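PDB 5WIX: p-47 protein from Clostridium botulinum E1 str. 'BoNT E Beluga', which is of unknown function but has a TULIP-domain fold resembling bactericidal/permeability-increasing protein, a resemblance consistent with, though not proof of, lipid binding. Local coordinates for residues A[258-263]-A[283-288]; A[298-303]-A[317-322]; A[330-335]-A[382-387]. All blocks are in the same frame, centred on the assembly; numbering follows the deposited sequence.

Contact 1 of 3, residues A[258-263]-A[283-288]; sequences SNITSN and LNWYGI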
ATOM      1  N   SER A 258      11.572 -11.999 -27.899  1.00 79.35           N
ATOM      2  CA  SER A 258      12.568 -10.940 -27.901  1.00 70.29           C
ATOM      3  C   SER A 258      12.145  -9.686 -28.649  1.00 74.27           C
ATOM      4  O   SER A 258      12.843  -8.667 -28.569  1.00 71.84           O
ATOM      5  CB  SER A 258      13.874 -11.472 -28.491  1.00 68.88           C
ATOM      6  OG  SER A 258      13.616 -12.613 -29.299  1.00 88.79           O
ATOM      7  N   ASN A 259      11.027  -9.731 -29.376  1.00 73.74           N
ATOM      8  CA  ASN A 259      10.614  -8.517 -30.084  1.00 86.93           C
ATOM      9  C   ASN A 259       9.401  -7.892 -29.429  1.00 92.42           C
ATOM     10  O   ASN A 259       8.672  -7.102 -30.046  1.00 92.91           O
ATOM     11  CB  ASN A 259      10.341  -8.795 -31.562  1.00 85.00           C
ATOM     12  CG  ASN A 259      11.528  -9.424 -32.256  1.00 72.04           C
ATOM     13  OD1 ASN A 259      12.663  -8.926 -32.162  1.00 58.32           O
ATOM     14  ND2 ASN A 259      11.285 -10.551 -32.932  1.00 62.35           N
ATOM     15  N   ILE A 260       9.190  -8.260 -28.167  1.00 89.96           N
ATOM     16  CA  ILE A 260       8.229  -7.560 -27.326  1.00 74.55           C
ATOM     17  C   ILE A 260       8.825  -7.190 -25.966  1.00 69.33           C
ATOM     18  O   ILE A 260       9.393  -8.045 -25.267  1.00 73.90           O
ATOM     19  CB  ILE A 260       6.965  -8.372 -27.118  1.00 65.08           C
ATOM     20  CG1 ILE A 260       6.500  -8.937 -28.465  1.00 59.21           C
ATOM     21  CG2 ILE A 260       5.924  -7.453 -26.567  1.00 78.62           C
ATOM     22  CD1 ILE A 260       5.368  -9.926 -28.407  1.00 49.66           C
ATOM     23  N   THR A 261       8.705  -5.909 -25.605  1.00 63.65           N
ATOM     24  CA  THR A 261       9.351  -5.390 -24.404  1.00 76.12           C
ATOM     25  C   THR A 261       8.645  -4.281 -23.626  1.00 86.04           C
ATOM     26  O   THR A 261       9.320  -3.355 -23.185  1.00111.09           O
ATOM     27  CB  THR A 261      10.752  -4.797 -24.710  1.00 61.40           C
ATOM     28  OG1 THR A 261      10.613  -3.595 -25.481  1.00 69.48           O
ATOM     29  CG2 THR A 261      11.676  -5.795 -25.398  1.00 66.28           C
ATOM     30  N   SER A 262       7.332  -4.338 -23.442  1.00 76.07           N
ATOM     31  CA  SER A 262       6.641  -3.329 -22.605  1.00 86.27           C
ATOM     32  C   SER A 262       6.647  -1.917 -23.190  1.00 79.83           C
ATOM     33  O   SER A 262       5.672  -1.181 -23.043  1.00 94.20           O
ATOM     34  CB  SER A 262       7.233  -3.261 -21.184  1.00 87.63           C
ATOM     35  OG  SER A 262       8.312  -2.347 -21.110  1.00 99.40           O
ATOM     36  N   ASN A 263       7.749  -1.527 -23.821  1.00 75.41           N
ATOM     37  CA  ASN A 263       7.757  -0.341 -24.652  1.00 74.85           C
ATOM     38  C   ASN A 263       6.691  -0.535 -25.734  1.00 75.47           C
ATOM     39  O   ASN A 263       6.130   0.434 -26.259  1.00 73.03           O
ATOM     40  CB  ASN A 263       9.138  -0.100 -25.267  1.00 83.48           C
ATOM     41  CG  ASN A 263       9.282   1.306 -25.820  1.00117.26           C
ATOM     42  OD1 ASN A 263       8.745   2.260 -25.243  1.00115.62           O
ATOM     43  ND2 ASN A 263       9.990   1.447 -26.949  1.00128.58           N
ATOM     44  N   LEU A 283       2.584  -6.342 -31.823  1.00 63.41           N
ATOM     45  CA  LEU A 283       3.452  -7.224 -31.057  1.00 82.10           C
ATOM     46  C   LEU A 283       4.025  -8.323 -31.951  1.00 81.62           C
ATOM     47  O   LEU A 283       3.277  -9.142 -32.495  1.00 83.31           O
ATOM     48  CB  LEU A 283       2.684  -7.840 -29.880  1.00 81.03           C
ATOM     49  CG  LEU A 283       1.766  -6.862 -29.147  1.00 82.83           C
ATOM     50  CD1 LEU A 283       0.939  -7.580 -28.070  1.00 82.25           C
ATOM     51  CD2 LEU A 283       2.576  -5.722 -28.547  1.00 80.34           C
ATOM     52  N   ASN A 284       5.346  -8.359 -32.100  1.00 64.28           N
ATOM     53  CA  ASN A 284       5.943  -9.373 -32.977  1.00 58.26           C
ATOM     54  C   ASN A 284       6.287 -10.650 -32.224  1.00 58.68           C
ATOM     55  O   ASN A 284       7.293 -10.724 -31.491  1.00 60.41           O
ATOM     56  CB  ASN A 284       7.179  -8.808 -33.673  1.00 53.22           C
ATOM     57  CG  ASN A 284       6.871  -7.529 -34.444  1.00 64.63           C
ATOM     58  OD1 ASN A 284       5.944  -7.477 -35.258  1.00 57.53           O
ATOM     59  ND2 ASN A 284       7.635  -6.477 -34.162  1.00 57.65           N
ATOM     60  N   TRP A 285       5.434 -11.658 -32.387  1.00 48.70           N
ATOM     61  CA  TRP A 285       5.654 -12.916 -31.687  1.00 57.88           C
ATOM     62  C   TRP A 285       6.959 -13.563 -32.114  1.00 59.93           C
ATOM     63  O   TRP A 285       7.493 -13.297 -33.198  1.00 74.25           O
ATOM     64  CB  TRP A 285       4.510 -13.882 -31.931  1.00 53.07           C
ATOM     65  CG  TRP A 285       4.378 -14.892 -30.867  1.00 67.10           C
ATOM     66  CD1 TRP A 285       4.800 -16.183 -30.903  1.00 81.50           C
ATOM     67  CD2 TRP A 285       3.778 -14.700 -29.588  1.00 75.11           C
ATOM     68  NE1 TRP A 285       4.496 -16.821 -29.723  1.00 73.66           N
ATOM     69  CE2 TRP A 285       3.865 -15.928 -28.897  1.00 79.01           C
ATOM     70  CE3 TRP A 285       3.176 -13.611 -28.957  1.00 64.77           C
ATOM     71  CZ2 TRP A 285       3.378 -16.094 -27.610  1.00 71.86           C
ATOM     72  CZ3 TRP A 285       2.696 -13.778 -27.680  1.00 75.35           C
ATOM     73  CH2 TRP A 285       2.799 -15.013 -27.017  1.00 72.13           C
ATOM     74  N   TYR A 286       7.472 -14.423 -31.253  1.00 66.02           N
ATOM     75  CA  TYR A 286       8.668 -15.170 -31.591  1.00 61.32           C
ATOM     76  C   TYR A 286       8.347 -16.324 -32.554  1.00 60.97           C
ATOM     77  O   TYR A 286       7.190 -16.681 -32.749  1.00 56.08           O
ATOM     78  CB  TYR A 286       9.347 -15.678 -30.316  1.00 62.58           C
ATOM     79  CG  TYR A 286       8.563 -16.698 -29.528  1.00 60.64           C
ATOM     80  CD1 TYR A 286       8.663 -18.051 -29.818  1.00 62.28           C
ATOM     81  CD2 TYR A 286       7.735 -16.311 -28.471  1.00 66.08           C
ATOM     82  CE1 TYR A 286       7.956 -18.997 -29.087  1.00 87.53           C
ATOM     83  CE2 TYR A 286       7.025 -17.252 -27.728  1.00 63.23           C
ATOM     84  CZ  TYR A 286       7.141 -18.591 -28.037  1.00 74.70           C
ATOM     85  OH  TYR A 286       6.436 -19.542 -27.323  1.00 70.32           O
ATOM     86  N   GLY A 287       9.375 -16.907 -33.161  1.00 61.91           N
ATOM     87  CA  GLY A 287       9.143 -17.918 -34.171  1.00 52.10           C
ATOM     88  C   GLY A 287       8.715 -19.295 -33.658  1.00 53.91           C
ATOM     89  O   GLY A 287       9.393 -19.877 -32.798  1.00 58.23           O
ATOM     90  N   ILE A 288       7.622 -19.823 -34.225  1.00 45.26           N
ATOM     91  CA  ILE A 288       7.121 -21.185 -33.964  1.00 65.37           C
ATOM     92  C   ILE A 288       7.324 -22.137 -35.144  1.00 69.67           C
ATOM     93  O   ILE A 288       6.825 -21.859 -36.229  1.00 73.29           O
ATOM     94  CB  ILE A 288       5.603 -21.194 -33.679  1.00 65.84           C
ATOM     95  CG1 ILE A 288       5.251 -20.252 -32.530  1.00 44.92           C
ATOM     96  CG2 ILE A 288       5.120 -22.597 -33.376  1.00 54.77           C
ATOM     97  CD1 ILE A 288       3.814 -19.762 -32.621  1.00 63.54           C
TER
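Ile260 reaches across from the loop 258-263 and lays its CG1-CD1 branch over CB of Leu283 and the backbone of Asn284 in the short strand 283-284. The end of that branch, CD1, rests 3.7 Å from CB of Leu283, the two side chains crossing at about a right angle. CG1 stands anti to its own carbonyl carbon (chi1 -46°), and from there it comes within 3.6 Å of the carbonyl O of Asn284. CD1 also approaches the indole of Trp285 obliquely, 4.3 Å from CE3, at the margin of contact. One residue back, Asn259 meets Asn284 through the aliphatic roots of the two side chains, CB to CB at 3.8 Å, on the more exposed side.

The buried side continues into the sheet: Phe265 on strand 265-269 touches both Ile260 and Leu283, while Trp285 lies on Ile299 and donates through NE1 to the hydroxyl of Ser386 on helix 370-390. Across the two segments themselves the chemistry is that of van der Waals packing, with two exposed asparagines beside a buried isoleucine and leucine. It implies that between these segments the loop is held by Ile260 and the aliphatic part of Asn259, without backbone pairing to 283-284.

Contact 2 of 3, residues A[298-303]-A[317-322]; sequences EINDFS and SGIVKL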
ATOM      1  N   GLU A 298       1.688 -12.278 -35.542  1.00 63.76           N
ATOM      2  CA  GLU A 298       1.682 -10.962 -34.915  1.00 71.69           C
ATOM      3  C   GLU A 298       0.307 -10.615 -34.369  1.00 87.45           C
ATOM      4  O   GLU A 298      -0.693 -10.635 -35.096  1.00101.37           O
ATOM      5  CB  GLU A 298       2.155  -9.888 -35.895  1.00 63.66           C
ATOM      6  CG  GLU A 298       1.387  -9.852 -37.181  1.00 83.34           C
ATOM      7  CD  GLU A 298       2.127  -9.112 -38.279  1.00102.04           C
ATOM      8  OE1 GLU A 298       1.799  -7.920 -38.475  1.00 94.69           O
ATOM      9  OE2 GLU A 298       3.020  -9.715 -38.939  1.00 96.43           O
ATOM     10  N   ILE A 299       0.271 -10.296 -33.078  1.00 69.73           N
ATOM     11  CA  ILE A 299      -0.939  -9.799 -32.447  1.00 72.84           C
ATOM     12  C   ILE A 299      -1.089  -8.305 -32.736  1.00 73.67           C
ATOM     13  O   ILE A 299      -0.155  -7.527 -32.520  1.00 73.18           O
ATOM     14  CB  ILE A 299      -0.924 -10.033 -30.926  1.00 63.62           C
ATOM     15  CG1 ILE A 299      -0.763 -11.523 -30.609  1.00 60.44           C
ATOM     16  CG2 ILE A 299      -2.225  -9.556 -30.343  1.00 57.38           C
ATOM     17  CD1 ILE A 299       0.340 -11.841 -29.610  1.00 58.24           C
ATOM     18  N   ASN A 300      -2.265  -7.905 -33.209  1.00 70.76           N
ATOM     19  CA  ASN A 300      -2.467  -6.534 -33.665  1.00 89.97           C
ATOM     20  C   ASN A 300      -3.129  -5.582 -32.677  1.00 98.47           C
ATOM     21  O   ASN A 300      -2.817  -4.387 -32.679  1.00 97.28           O
ATOM     22  CB  ASN A 300      -3.277  -6.549 -34.949  1.00100.85           C
ATOM     23  CG  ASN A 300      -2.419  -6.800 -36.146  1.00 97.22           C
ATOM     24  OD1 ASN A 300      -1.323  -6.245 -36.256  1.00 92.31           O
ATOM     25  ND2 ASN A 300      -2.890  -7.658 -37.044  1.00101.33           N
ATOM     26  N   ASP A 301      -4.067  -6.096 -31.878  1.00111.39           N
ATOM     27  CA  ASP A 301      -4.570  -5.377 -30.701  1.00106.19           C
ATOM     28  C   ASP A 301      -4.685  -6.330 -29.502  1.00 92.63           C
ATOM     29  O   ASP A 301      -5.079  -7.496 -29.631  1.00 76.45           O
ATOM     30  CB  ASP A 301      -5.906  -4.682 -30.987  1.00114.20           C
ATOM     31  CG  ASP A 301      -6.938  -5.601 -31.597  1.00136.73           C
ATOM     32  OD1 ASP A 301      -6.992  -6.795 -31.234  1.00142.61           O
ATOM     33  OD2 ASP A 301      -7.716  -5.114 -32.445  1.00149.35           O
ATOM     34  N   PHE A 302      -4.313  -5.823 -28.333  1.00 96.49           N
ATOM     35  CA  PHE A 302      -4.168  -6.657 -27.151  1.00 89.03           C
ATOM     36  C   PHE A 302      -4.750  -5.936 -25.967  1.00 87.54           C
ATOM     37  O   PHE A 302      -4.547  -4.734 -25.810  1.00 83.75           O
ATOM     38  CB  PHE A 302      -2.705  -6.971 -26.913  1.00 81.54           C
ATOM     39  CG  PHE A 302      -2.429  -7.775 -25.674  1.00 72.46           C
ATOM     40  CD1 PHE A 302      -2.195  -9.144 -25.765  1.00 67.50           C
ATOM     41  CD2 PHE A 302      -2.334  -7.164 -24.442  1.00 67.27           C
ATOM     42  CE1 PHE A 302      -1.901  -9.889 -24.644  1.00 59.57           C
ATOM     43  CE2 PHE A 302      -2.046  -7.900 -23.318  1.00 77.47           C
ATOM     44  CZ  PHE A 302      -1.823  -9.266 -23.417  1.00 74.38           C
ATOM     45  N   SER A 303      -5.459  -6.677 -25.126  1.00 94.96           N
ATOM     46  CA  SER A 303      -6.090  -6.080 -23.962  1.00 94.70           C
ATOM     47  C   SER A 303      -6.102  -7.045 -22.776  1.00 92.34           C
ATOM     48  O   SER A 303      -6.444  -8.220 -22.911  1.00 95.68           O
ATOM     49  CB  SER A 303      -7.508  -5.639 -24.295  1.00 86.12           C
ATOM     50  OG  SER A 303      -8.413  -6.252 -23.395  1.00 97.53           O
ATOM     51  N   SER A 317      -6.099 -10.115 -30.586  1.00103.69           N
ATOM     52  CA  SER A 317      -6.327 -10.595 -31.940  1.00 97.57           C
ATOM     53  C   SER A 317      -5.206 -10.179 -32.888  1.00 95.58           C
ATOM     54  O   SER A 317      -4.573  -9.138 -32.717  1.00 95.40           O
ATOM     55  CB  SER A 317      -7.661 -10.093 -32.467  1.00 85.88           C
ATOM     56  OG  SER A 317      -7.518  -8.780 -32.971  1.00100.14           O
ATOM     57  N   GLY A 318      -4.974 -11.011 -33.894  1.00106.29           N
ATOM     58  CA  GLY A 318      -3.906 -10.793 -34.851  1.00111.60           C
ATOM     59  C   GLY A 318      -3.872 -11.919 -35.865  1.00103.42           C
ATOM     60  O   GLY A 318      -4.818 -12.702 -35.962  1.00 97.98           O
ATOM     61  N   ILE A 319      -2.780 -12.007 -36.614  1.00100.07           N
ATOM     62  CA  ILE A 319      -2.679 -12.969 -37.703  1.00 87.68           C
ATOM     63  C   ILE A 319      -1.330 -13.665 -37.735  1.00 73.75           C
ATOM     64  O   ILE A 319      -0.402 -13.276 -37.025  1.00 75.32           O
ATOM     65  CB  ILE A 319      -2.905 -12.294 -39.053  1.00 86.26           C
ATOM     66  CG1 ILE A 319      -2.227 -10.921 -39.067  1.00 95.45           C
ATOM     67  CG2 ILE A 319      -4.398 -12.151 -39.338  1.00 85.39           C
ATOM     68  CD1 ILE A 319      -0.839 -10.932 -39.625  1.00 96.96           C
ATOM     69  N   VAL A 320      -1.241 -14.699 -38.564  1.00 68.86           N
ATOM     70  CA  VAL A 320       0.028 -15.361 -38.826  1.00 78.82           C
ATOM     71  C   VAL A 320       0.157 -15.686 -40.313  1.00 90.01           C
ATOM     72  O   VAL A 320      -0.645 -16.442 -40.865  1.00 94.06           O
ATOM     73  CB  VAL A 320       0.188 -16.644 -37.987  1.00 59.47           C
ATOM     74  CG1 VAL A 320      -1.084 -17.464 -38.003  1.00 65.94           C
ATOM     75  CG2 VAL A 320       1.355 -17.452 -38.498  1.00 68.09           C
ATOM     76  N   LYS A 321       1.149 -15.100 -40.977  1.00 88.19           N
ATOM     77  CA  LYS A 321       1.322 -15.354 -42.417  1.00 85.68           C
ATOM     78  C   LYS A 321       2.028 -16.687 -42.675  1.00 73.06           C
ATOM     79  O   LYS A 321       2.898 -17.114 -41.902  1.00 68.16           O
ATOM     80  CB  LYS A 321       2.084 -14.197 -43.084  1.00 91.55           C
ATOM     81  CG  LYS A 321       1.289 -12.880 -43.082  1.00104.79           C
ATOM     82  CD  LYS A 321       2.141 -11.643 -43.388  1.00101.65           C
ATOM     83  CE  LYS A 321       1.252 -10.408 -43.583  1.00104.55           C
ATOM     84  NZ  LYS A 321       0.433 -10.498 -44.845  1.00109.53           N
ATOM     85  N   LEU A 322       1.622 -17.352 -43.751  1.00 70.89           N
ATOM     86  CA  LEU A 322       2.233 -18.616 -44.159  1.00 73.20           C
ATOM     87  C   LEU A 322       3.533 -18.404 -44.925  1.00 71.48           C
ATOM     88  O   LEU A 322       3.520 -17.860 -46.032  1.00 77.09           O
ATOM     89  CB  LEU A 322       1.269 -19.411 -45.029  1.00 81.97           C
ATOM     90  CG  LEU A 322       0.165 -20.105 -44.258  1.00 76.60           C
ATOM     91  CD1 LEU A 322      -0.667 -20.931 -45.219  1.00 87.36           C
ATOM     92  CD2 LEU A 322       0.821 -20.966 -43.225  1.00 73.61           C
TER
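Glu298 and Ile319 lie side by side and point the same way, CG of Glu298 being 3.5 Å from CD1 of Ile319. Their backbones form an antiparallel hydrogen-bonded pair, in which Glu298 N reaches Ile319 O at 2.8 Å with an N-H...O angle of 168°. Next along, Ile299 faces Gly318 in a non-hydrogen-bonded pair whose CA atoms are 3.9 Å apart. The CA of Gly318 also makes a CA-H...O contact with Glu298 O.

The register then slips by one residue. Asn300 N, at 2.7 Å, and Asp301 N, at 3.2 Å, both donate to Ser317 O, so a single carbonyl is gripped twice. Ser317 N returns a bond to Asp301 O, and the serine hydroxyl adds a side-chain clasp, OG donating to Asp301 OD1 at 2.7 Å on the syn side, 32° out of the carboxylate plane. Asp301 CG sits between its backbone N and carbonyl carbon (chi1 51°), on the same face of the sheet as the Ser317 side chain.

Farther out, Leu283 pairs with Ile299 through the backbone, Leu332 does so with Gly318, and Phe387 of helix 370-390 packs on Ile299. Two consecutive residues facing Ser317 make a classic beta bulge, set in the antiparallel hairpin of strands 293-307 and 311-322 where the first strand turns a corner.

Contact 3 of 3, residues A[330-335]-A[382-387]; sequences SKLNME and WSLKSF
This is a buried, apolar contact between a helix and a strand: helix 370-390 packs on the face of strand 328-343 that carries Leu332 and Met334, in the curled antiparallel sheet. The short segment axes come within 9.1 Å of each other, and their N-to-C directions differ by 33°, so the helix runs roughly with the strand.

Alternate strand residues, Leu332 and Met334, direct their side chains at the helix, which answers with Ser383, Leu384 and Phe387. Leu332 touches all three. Its CD1 lies 3.7 Å from CB of Ser383 and also approaches the Phe387 ring obliquely, 3.9 Å from CE2, with the leucine and phenylalanine side chains crossing at about a right angle. Its CB meets the CD2 methyl of Leu384 at 4.0 Å. That same methyl reaches the neighbourhood of Met334 CB, so that Leu384 touches both of these strand residues.

Met334 has CG anti to its backbone N (chi1 -172°), and the chain then bends at chi3 (69°), where CE comes 3.5 Å from CB of Phe387. Its sulphur lies 3.8 Å from the carbonyl O of Leu384. Within the helix, the O of Ser383 stands over one face of the Phe387 ring, toward its rim.

The surroundings extend the same apolar layer. Val320 and Leu316 of strand 311-322 touch Leu332 and Phe387 respectively, while Trp285 meets the Phe387 ring edge-to-face. The polar end of Ser383 is satisfied inside the helix, OG bonding to Val379 O. A long helix packed against a strongly curved antiparallel sheet is the arrangement characteristic of the TULIP fold, the architecture this protein has in common with bactericidal/permeability-increasing protein.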
ATOM      1  N   SER A 330      -3.733 -16.664 -41.565  1.00 98.34           N
ATOM      2  CA  SER A 330      -4.765 -17.197 -40.688  1.00 90.69           C
ATOM      3  C   SER A 330      -5.115 -16.163 -39.615  1.00 83.23           C
ATOM      4  O   SER A 330      -4.235 -15.744 -38.851  1.00 78.22           O
ATOM      5  CB  SER A 330      -4.282 -18.508 -40.051  1.00 83.67           C
ATOM      6  OG  SER A 330      -5.367 -19.318 -39.631  1.00 98.70           O
ATOM      7  N   LYS A 331      -6.381 -15.746 -39.556  1.00 72.99           N
ATOM      8  CA  LYS A 331      -6.783 -14.758 -38.550  1.00 88.58           C
ATOM      9  C   LYS A 331      -6.983 -15.431 -37.179  1.00 91.57           C
ATOM     10  O   LYS A 331      -7.641 -16.472 -37.062  1.00 99.70           O
ATOM     11  CB  LYS A 331      -8.035 -13.986 -38.986  1.00 98.23           C
ATOM     12  CG  LYS A 331      -9.310 -14.795 -39.122  1.00109.17           C
ATOM     13  CD  LYS A 331     -10.418 -13.960 -39.773  1.00115.76           C
ATOM     14  CE  LYS A 331     -11.716 -14.756 -39.948  1.00114.52           C
ATOM     15  NZ  LYS A 331     -12.751 -13.999 -40.722  1.00107.20           N
ATOM     16  N   LEU A 332      -6.370 -14.830 -36.160  1.00 78.08           N
ATOM     17  CA  LEU A 332      -6.294 -15.397 -34.819  1.00 88.97           C
ATOM     18  C   LEU A 332      -7.055 -14.554 -33.765  1.00104.88           C
ATOM     19  O   LEU A 332      -6.750 -13.373 -33.577  1.00102.98           O
ATOM     20  CB  LEU A 332      -4.827 -15.531 -34.408  1.00 70.93           C
ATOM     21  CG  LEU A 332      -3.886 -16.306 -35.323  1.00 73.09           C
ATOM     22  CD1 LEU A 332      -2.459 -16.333 -34.772  1.00 58.66           C
ATOM     23  CD2 LEU A 332      -4.410 -17.718 -35.501  1.00 91.38           C
ATOM     24  N   ASN A 333      -8.031 -15.157 -33.081  1.00109.37           N
ATOM     25  CA  ASN A 333      -8.738 -14.490 -31.974  1.00100.71           C
ATOM     26  C   ASN A 333      -8.751 -15.327 -30.694  1.00 93.59           C
ATOM     27  O   ASN A 333      -9.169 -16.485 -30.717  1.00105.77           O
ATOM     28  CB  ASN A 333     -10.184 -14.169 -32.359  1.00 96.85           C
ATOM     29  CG  ASN A 333     -10.290 -13.132 -33.465  1.00112.70           C
ATOM     30  OD1 ASN A 333     -10.648 -11.977 -33.213  1.00107.31           O
ATOM     31  ND2 ASN A 333     -10.000 -13.543 -34.706  1.00114.06           N
ATOM     32  N   MET A 334      -8.318 -14.743 -29.579  1.00 95.23           N
ATOM     33  CA  MET A 334      -8.398 -15.429 -28.284  1.00 86.16           C
ATOM     34  C   MET A 334      -9.026 -14.586 -27.170  1.00 80.63           C
ATOM     35  O   MET A 334      -8.805 -13.379 -27.092  1.00 85.79           O
ATOM     36  CB  MET A 334      -7.008 -15.884 -27.833  1.00 71.63           C
ATOM     37  CG  MET A 334      -7.022 -16.758 -26.604  1.00 63.76           C
ATOM     38  SD  MET A 334      -5.449 -17.583 -26.302  1.00 89.87           S
ATOM     39  CE  MET A 334      -4.502 -16.145 -25.851  1.00 53.18           C
ATOM     40  N   GLU A 335      -9.827 -15.228 -26.323  1.00 92.47           N
ATOM     41  CA  GLU A 335     -10.150 -14.680 -25.001  1.00 91.63           C
ATOM     42  C   GLU A 335      -9.722 -15.695 -23.950  1.00 90.11           C
ATOM     43  O   GLU A 335     -10.051 -16.880 -24.052  1.00 97.27           O
ATOM     44  CB  GLU A 335     -11.632 -14.353 -24.841  1.00 92.93           C
ATOM     45  CG  GLU A 335     -11.944 -13.707 -23.477  1.00111.32           C
ATOM     46  CD  GLU A 335     -13.435 -13.501 -23.198  1.00114.70           C
ATOM     47  OE1 GLU A 335     -13.827 -12.376 -22.813  1.00116.80           O
ATOM     48  OE2 GLU A 335     -14.212 -14.467 -23.337  1.00122.45           O
ATOM     49  N   TRP A 382      -1.411 -23.548 -33.442  1.00 76.66           N
ATOM     50  CA  TRP A 382      -0.160 -23.606 -32.688  1.00 77.08           C
ATOM     51  C   TRP A 382       0.175 -22.252 -32.075  1.00 71.65           C
ATOM     52  O   TRP A 382       0.760 -22.168 -30.984  1.00 61.77           O
ATOM     53  CB  TRP A 382       0.984 -24.077 -33.589  1.00 85.95           C
ATOM     54  CG  TRP A 382       0.988 -25.549 -33.744  1.00 83.50           C
ATOM     55  CD1 TRP A 382       0.766 -26.260 -34.881  1.00 86.95           C
ATOM     56  CD2 TRP A 382       1.197 -26.500 -32.707  1.00 86.23           C
ATOM     57  NE1 TRP A 382       0.829 -27.604 -34.619  1.00 92.91           N
ATOM     58  CE2 TRP A 382       1.093 -27.775 -33.285  1.00 84.76           C
ATOM     59  CE3 TRP A 382       1.469 -26.395 -31.342  1.00102.28           C
ATOM     60  CZ2 TRP A 382       1.250 -28.940 -32.545  1.00 85.37           C
ATOM     61  CZ3 TRP A 382       1.627 -27.552 -30.609  1.00101.70           C
ATOM     62  CH2 TRP A 382       1.518 -28.809 -31.212  1.00 92.21           C
ATOM     63  N   SER A 383      -0.202 -21.198 -32.797  1.00 70.65           N
ATOM     64  CA  SER A 383       0.116 -19.841 -32.398  1.00 72.80           C
ATOM     65  C   SER A 383      -0.737 -19.444 -31.215  1.00 79.87           C
ATOM     66  O   SER A 383      -0.242 -18.843 -30.260  1.00 91.72           O
ATOM     67  CB  SER A 383      -0.091 -18.875 -33.567  1.00 76.39           C
ATOM     68  OG  SER A 383       0.946 -19.014 -34.539  1.00 66.45           O
ATOM     69  N   LEU A 384      -2.018 -19.802 -31.278  1.00 82.72           N
ATOM     70  CA  LEU A 384      -2.954 -19.490 -30.201  1.00 76.06           C
ATOM     71  C   LEU A 384      -2.465 -20.104 -28.888  1.00 79.16           C
ATOM     72  O   LEU A 384      -2.469 -19.449 -27.828  1.00 73.70           O
ATOM     73  CB  LEU A 384      -4.356 -19.987 -30.550  1.00 66.10           C
ATOM     74  CG  LEU A 384      -5.095 -19.142 -31.598  1.00 78.48           C
ATOM     75  CD1 LEU A 384      -6.478 -19.709 -31.939  1.00 75.38           C
ATOM     76  CD2 LEU A 384      -5.214 -17.698 -31.117  1.00 82.50           C
ATOM     77  N   LYS A 385      -2.015 -21.352 -28.969  1.00 67.70           N
ATOM     78  CA  LYS A 385      -1.459 -22.014 -27.802  1.00 64.19           C
ATOM     79  C   LYS A 385      -0.297 -21.198 -27.277  1.00 67.84           C
ATOM     80  O   LYS A 385      -0.249 -20.882 -26.092  1.00 83.49           O
ATOM     81  CB  LYS A 385      -1.051 -23.454 -28.140  1.00 50.73           C
ATOM     82  CG  LYS A 385      -2.279 -24.314 -28.501  1.00 77.00           C
ATOM     83  CD  LYS A 385      -1.953 -25.787 -28.771  1.00 74.36           C
ATOM     84  CE  LYS A 385      -3.235 -26.603 -29.023  1.00 74.20           C
ATOM     85  NZ  LYS A 385      -2.948 -28.051 -29.281  1.00 73.35           N
ATOM     86  N   SER A 386       0.596 -20.806 -28.174  1.00 81.85           N
ATOM     87  CA  SER A 386       1.751 -20.019 -27.781  1.00 79.89           C
ATOM     88  C   SER A 386       1.339 -18.804 -26.969  1.00 67.69           C
ATOM     89  O   SER A 386       1.973 -18.504 -25.967  1.00 81.79           O
ATOM     90  CB  SER A 386       2.552 -19.569 -29.005  1.00 67.92           C
ATOM     91  OG  SER A 386       3.938 -19.511 -28.682  1.00 57.91           O
ATOM     92  N   PHE A 387       0.271 -18.135 -27.404  1.00 57.03           N
ATOM     93  CA  PHE A 387      -0.235 -16.926 -26.751  1.00 71.54           C
ATOM     94  C   PHE A 387      -0.673 -17.187 -25.306  1.00 74.46           C
ATOM     95  O   PHE A 387      -0.081 -16.682 -24.336  1.00 54.28           O
ATOM     96  CB  PHE A 387      -1.425 -16.360 -27.521  1.00 69.94           C
ATOM     97  CG  PHE A 387      -1.096 -15.867 -28.888  1.00 80.68           C
ATOM     98  CD1 PHE A 387       0.217 -15.631 -29.264  1.00 84.05           C
ATOM     99  CD2 PHE A 387      -2.115 -15.621 -29.804  1.00 86.87           C
ATOM    100  CE1 PHE A 387       0.505 -15.169 -30.533  1.00 87.41           C
ATOM    101  CE2 PHE A 387      -1.837 -15.158 -31.076  1.00 69.60           C
ATOM    102  CZ  PHE A 387      -0.529 -14.930 -31.442  1.00 76.00           C
TER

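In the fold
All three contacts lie on the same side of the chain's centre, toward one end of the elongated molecule, and all reach the same curled antiparallel sheet. They follow one another in series along the chain. Contacts 2 and 3 have centres about 8 Å apart and join through neighbouring strands 311-322 and 328-343; contact 1 has its centre about 11 Å from that of contact 2 and about 14 Å from that of contact 3. Strand 283-284 borders strand 293-307, tying contacts 1 and 2, while helix 370-390 meets residues of all three. The three contacts thus join loop, hairpin and helix within one sheet-and-helix region, consistent with a TULIP-type domain.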